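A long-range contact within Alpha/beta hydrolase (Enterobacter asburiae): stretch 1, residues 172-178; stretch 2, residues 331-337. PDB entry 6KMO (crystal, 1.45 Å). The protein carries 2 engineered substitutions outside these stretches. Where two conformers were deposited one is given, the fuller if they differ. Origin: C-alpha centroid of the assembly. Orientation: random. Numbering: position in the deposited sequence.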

ATOM      1  N   SER A 172      14.517  22.695   4.340  1.00  9.45           N
ATOM      2  CA  SER A 172      13.991  22.333   5.644  1.00  9.99           C
ATOM      3  C   SER A 172      12.855  21.325   5.563  1.00 10.66           C
ATOM      4  O   SER A 172      12.459  20.784   6.605  1.00 11.05           O
ATOM      5  N   ARG A 173      12.320  21.068   4.368  1.00  8.88           N
ATOM      6  CA  ARG A 173      11.253  20.084   4.149  1.00  7.84           C
ATOM      7  C   ARG A 173      11.824  19.043   3.195  1.00  7.37           C
ATOM      8  O   ARG A 173      11.619  19.111   1.978  1.00  8.50           O
ATOM      9  N   LEU A 174      12.514  18.054   3.769  1.00  7.42           N
ATOM     10  CA  LEU A 174      13.407  17.172   3.019  1.00  7.26           C
ATOM     11  C   LEU A 174      13.131  15.715   3.356  1.00  7.38           C
ATOM     12  O   LEU A 174      13.202  15.300   4.521  1.00  8.46           O
ATOM     13  N   GLY A 175      12.847  14.926   2.329  1.00  6.55           N
ATOM     14  CA  GLY A 175      12.671  13.498   2.468  1.00  6.41           C
ATOM     15  C   GLY A 175      13.858  12.727   1.903  1.00  6.27           C
ATOM     16  O   GLY A 175      14.742  13.277   1.257  1.00  6.88           O
ATOM     17  N   LEU A 176      13.835  11.414   2.141  1.00  5.91           N
ATOM     18  CA  LEU A 176      14.832  10.490   1.622  1.00  6.24           C
ATOM     19  C   LEU A 176      14.097   9.335   0.975  1.00  6.72           C
ATOM     20  O   LEU A 176      13.277   8.688   1.631  1.00  6.37           O
ATOM     21  N   VAL A 177      14.393   9.065  -0.294  1.00  5.36           N
ATOM     22  CA  VAL A 177      13.697   8.034  -1.064  1.00  5.39           C
ATOM     23  C   VAL A 177      14.719   7.213  -1.831  1.00  4.03           C
ATOM     24  O   VAL A 177      15.682   7.749  -2.388  1.00  5.47           O
ATOM     25  N   GLY A 178      14.511   5.903  -1.894  1.00  5.37           N
ATOM     26  CA  GLY A 178      15.388   5.070  -2.701  1.00  5.14           C
ATOM     27  C   GLY A 178      14.852   3.663  -2.820  1.00  5.34           C
ATOM     28  O   GLY A 178      14.124   3.181  -1.951  1.00  5.74           O
ATOM     29  N   ALA A 331       1.920   9.586   0.166  1.00  7.07           N
ATOM     30  CA  ALA A 331       2.456   9.588   1.522  1.00  7.79           C
ATOM     31  C   ALA A 331       3.546  10.634   1.664  1.00  6.82           C
ATOM     32  O   ALA A 331       3.593  11.373   2.661  1.00  8.53           O
ATOM     33  N   LEU A 332       4.423  10.738   0.674  0.56  7.39           N
ATOM     34  CA  LEU A 332       5.487  11.726   0.742  0.56  7.30           C
ATOM     35  C   LEU A 332       4.926  13.140   0.732  0.56  9.40           C
ATOM     36  O   LEU A 332       5.393  14.007   1.485  0.56  9.01           O
ATOM     37  N   HIS A 333       3.929  13.398  -0.115  1.00  7.51           N
ATOM     38  CA  HIS A 333       3.298  14.711  -0.144  1.00  8.02           C
ATOM     39  C   HIS A 333       2.767  15.100   1.226  1.00  9.53           C
ATOM     40  O   HIS A 333       2.972  16.237   1.688  1.00  9.44           O
ATOM     41  N   GLU A 334       2.094  14.171   1.906  1.00  7.85           N
ATOM     42  CA  GLU A 334       1.509  14.496   3.194  1.00  8.70           C
ATOM     43  C   GLU A 334       2.577  14.884   4.202  1.00 10.27           C
ATOM     44  O   GLU A 334       2.325  15.714   5.079  1.00 13.34           O
ATOM     45  N   HIS A 335       3.768  14.316   4.105  1.00  7.59           N
ATOM     46  CA  HIS A 335       4.814  14.545   5.091  1.00  8.98           C
ATOM     47  C   HIS A 335       5.766  15.670   4.726  1.00  7.21           C
ATOM     48  O   HIS A 335       6.604  16.026   5.552  1.00 10.17           O
ATOM     49  N   LEU A 336       5.630  16.251   3.540  1.00  8.74           N
ATOM     50  CA  LEU A 336       6.470  17.362   3.112  1.00  8.62           C
ATOM     51  C   LEU A 336       5.760  18.703   3.148  1.00 12.23           C
ATOM     52  O   LEU A 336       6.359  19.712   2.752  1.00 11.61           O
ATOM     53  N   LYS A 337       4.526  18.761   3.644  1.00 12.66           N
ATOM     54  CA  LYS A 337       3.774  20.019   3.685  1.00 13.44           C
ATOM     55  C   LYS A 337       4.348  21.059   4.623  1.00 23.47           C
ATOM     56  O   LYS A 337       4.136  22.262   4.399  1.00 19.67           O
TER

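What holds the end of the chain against the strand? The largest share of the contact belongs to Leu 336, near the end of the chain, and the next to Arg 173; their CA atoms, 5.6 Å apart, mark where the two backbones come nearest in register. The CA-to-CB bond of Leu 336 points sideways, yet its m, t rotamer (chi1 -69°, chi2 176°) carries the end of the side chain closer to the strand. There CD2 of Leu 336 lies 3.8 Å from N of Gly 175 and 3.9 Å from N of Leu 174, so a methyl group packs directly on strand backbone.

How does Arg 173 reach its polar partner? Its CA-to-CB bond points toward the other stretch, and chi angles of -65° (m), -171° (t) and -75° (m) bring the guanidinium alongside the last residues of the chain. NH1 of Arg 173 donates a hydrogen bond to the backbone O of Leu 336, 2.9 Å away with an N-H...O angle of 147°, and this oxygen sits at the guanidinium edge, near its plane, where an N-H can be directed at it. The bond to O of Leu 336 is the only hydrogen bond between the stretches. NH1 of Arg 173 also passes 3.6 Å from O of Lys 337, which is placed obliquely; NE of Arg 173 is bonded to a residue flanking one of the stretches.

What fills the space farther along the strand? Leu 332 points toward it from the helix, in a t, p rotamer (chi1 -171°, chi2 55°), and its CD2 meets CG2 of Val 177 at 3.9 Å. Val 177, with chi1 at 179° (t), points back toward the helix, so the two buried side chains make an apolar contact. Between Val 177 and Arg 173 lies Gly 175, which has no side chain; a CB there would point toward the helix and come within a tight 3.2 Å of CD1 of Leu 332, so the bare backbone leaves room for the leucines.

Which side chains turn elsewhere? Leu 174 and Leu 176 point away from the other stretch, alternating along the strand with the positions that face it. Lys 337 also points away, in an m, t, m, t rotamer, and its NZ forms a salt bridge with OE1 of Glu 334 at 3.0 Å, within its own stretch.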

ATOM      1  CB  SER A 172      13.510  23.584   6.402  1.00 11.82           C
ATOM      2  OG  SER A 172      12.242  24.040   5.965  1.00 12.87           O
ATOM      3  CB  ARG A 173      10.045  20.745   3.592  1.00  9.23           C
ATOM      4  CG  ARG A 173       9.414  21.739   4.559  1.00 10.27           C
ATOM      5  CD  ARG A 173       8.093  22.224   4.062  1.00 13.22           C
ATOM      6  NE  ARG A 173       8.221  23.185   2.971  1.00 11.97           N
ATOM      7  CZ  ARG A 173       7.430  23.239   1.897  1.00 14.90           C
ATOM      8  NH1 ARG A 173       6.448  22.372   1.696  1.00 15.68           N
ATOM      9  NH2 ARG A 173       7.629  24.178   0.999  1.00 16.26           N
ATOM     10  CB  LEU A 174      14.864  17.500   3.341  1.00  7.36           C
ATOM     11  CG  LEU A 174      15.924  16.802   2.500  1.00  8.55           C
ATOM     12  CD1 LEU A 174      15.741  17.084   1.026  1.00  8.87           C
ATOM     13  CD2 LEU A 174      17.305  17.278   2.952  1.00 11.64           C
ATOM     14  CB  LEU A 176      15.720   9.957   2.751  1.00  5.60           C
ATOM     15  CG  LEU A 176      16.502  10.965   3.587  1.00  5.94           C
ATOM     16  CD1 LEU A 176      17.254  10.267   4.710  1.00  6.33           C
ATOM     17  CD2 LEU A 176      17.468  11.774   2.743  1.00  7.00           C
ATOM     18  CB  VAL A 177      12.701   8.666  -2.057  1.00  4.92           C
ATOM     19  CG1 VAL A 177      12.000   7.598  -2.886  1.00  7.11           C
ATOM     20  CG2 VAL A 177      11.664   9.536  -1.324  1.00  6.79           C
ATOM     21  CB  ALA A 331       2.977   8.189   1.863  1.00  8.48           C
ATOM     22  CB  LEU A 332       6.427  11.502  -0.432  0.56 11.09           C
ATOM     23  CG  LEU A 332       7.724  12.292  -0.422  0.56  8.34           C
ATOM     24  CD1 LEU A 332       8.526  12.086   0.845  0.56  8.29           C
ATOM     25  CD2 LEU A 332       8.539  11.877  -1.643  0.56  9.20           C
ATOM     26  CB  HIS A 333       2.152  14.724  -1.153  1.00  8.44           C
ATOM     27  CG  HIS A 333       1.417  16.024  -1.191  1.00  9.32           C
ATOM     28  ND1 HIS A 333       1.781  17.053  -2.028  1.00 14.89           N
ATOM     29  CD2 HIS A 333       0.344  16.468  -0.493  1.00 16.64           C
ATOM     30  CE1 HIS A 333       0.971  18.081  -1.843  1.00 16.59           C
ATOM     31  NE2 HIS A 333       0.093  17.756  -0.914  1.00 16.33           N
ATOM     32  CB  GLU A 334       0.684  13.314   3.686  1.00  9.63           C
ATOM     33  CG  GLU A 334       0.237  13.384   5.124  1.00 16.49           C
ATOM     34  CD  GLU A 334      -0.818  14.452   5.382  1.00 21.04           C
ATOM     35  OE1 GLU A 334      -1.411  15.004   4.423  1.00 20.04           O
ATOM     36  OE2 GLU A 334      -1.061  14.711   6.582  1.00 27.26           O
ATOM     37  CB  HIS A 335       5.554  13.237   5.383  1.00  8.27           C
ATOM     38  CG  HIS A 335       4.708  12.279   6.139  1.00  8.46           C
ATOM     39  ND1 HIS A 335       4.792  12.142   7.510  1.00 11.25           N
ATOM     40  CD2 HIS A 335       3.693  11.478   5.736  1.00 10.18           C
ATOM     41  CE1 HIS A 335       3.875  11.279   7.915  1.00 11.77           C
ATOM     42  NE2 HIS A 335       3.191  10.870   6.861  1.00 12.00           N
ATOM     43  CB  LEU A 336       7.023  17.074   1.721  1.00  8.14           C
ATOM     44  CG  LEU A 336       8.057  15.944   1.623  1.00  6.75           C
ATOM     45  CD1 LEU A 336       8.421  15.739   0.154  1.00  8.92           C
ATOM     46  CD2 LEU A 336       9.281  16.208   2.460  1.00  9.14           C
ATOM     47  CB  LYS A 337       2.319  19.756   4.100  1.00 19.91           C
ATOM     48  CG  LYS A 337       1.535  18.991   3.100  1.00 17.94           C
ATOM     49  CD  LYS A 337       0.052  18.907   3.469  1.00 24.21           C
ATOM     50  CE  LYS A 337      -0.188  18.159   4.770  1.00 31.61           C
ATOM     51  NZ  LYS A 337      -1.650  17.918   5.036  1.00 40.07           N
TER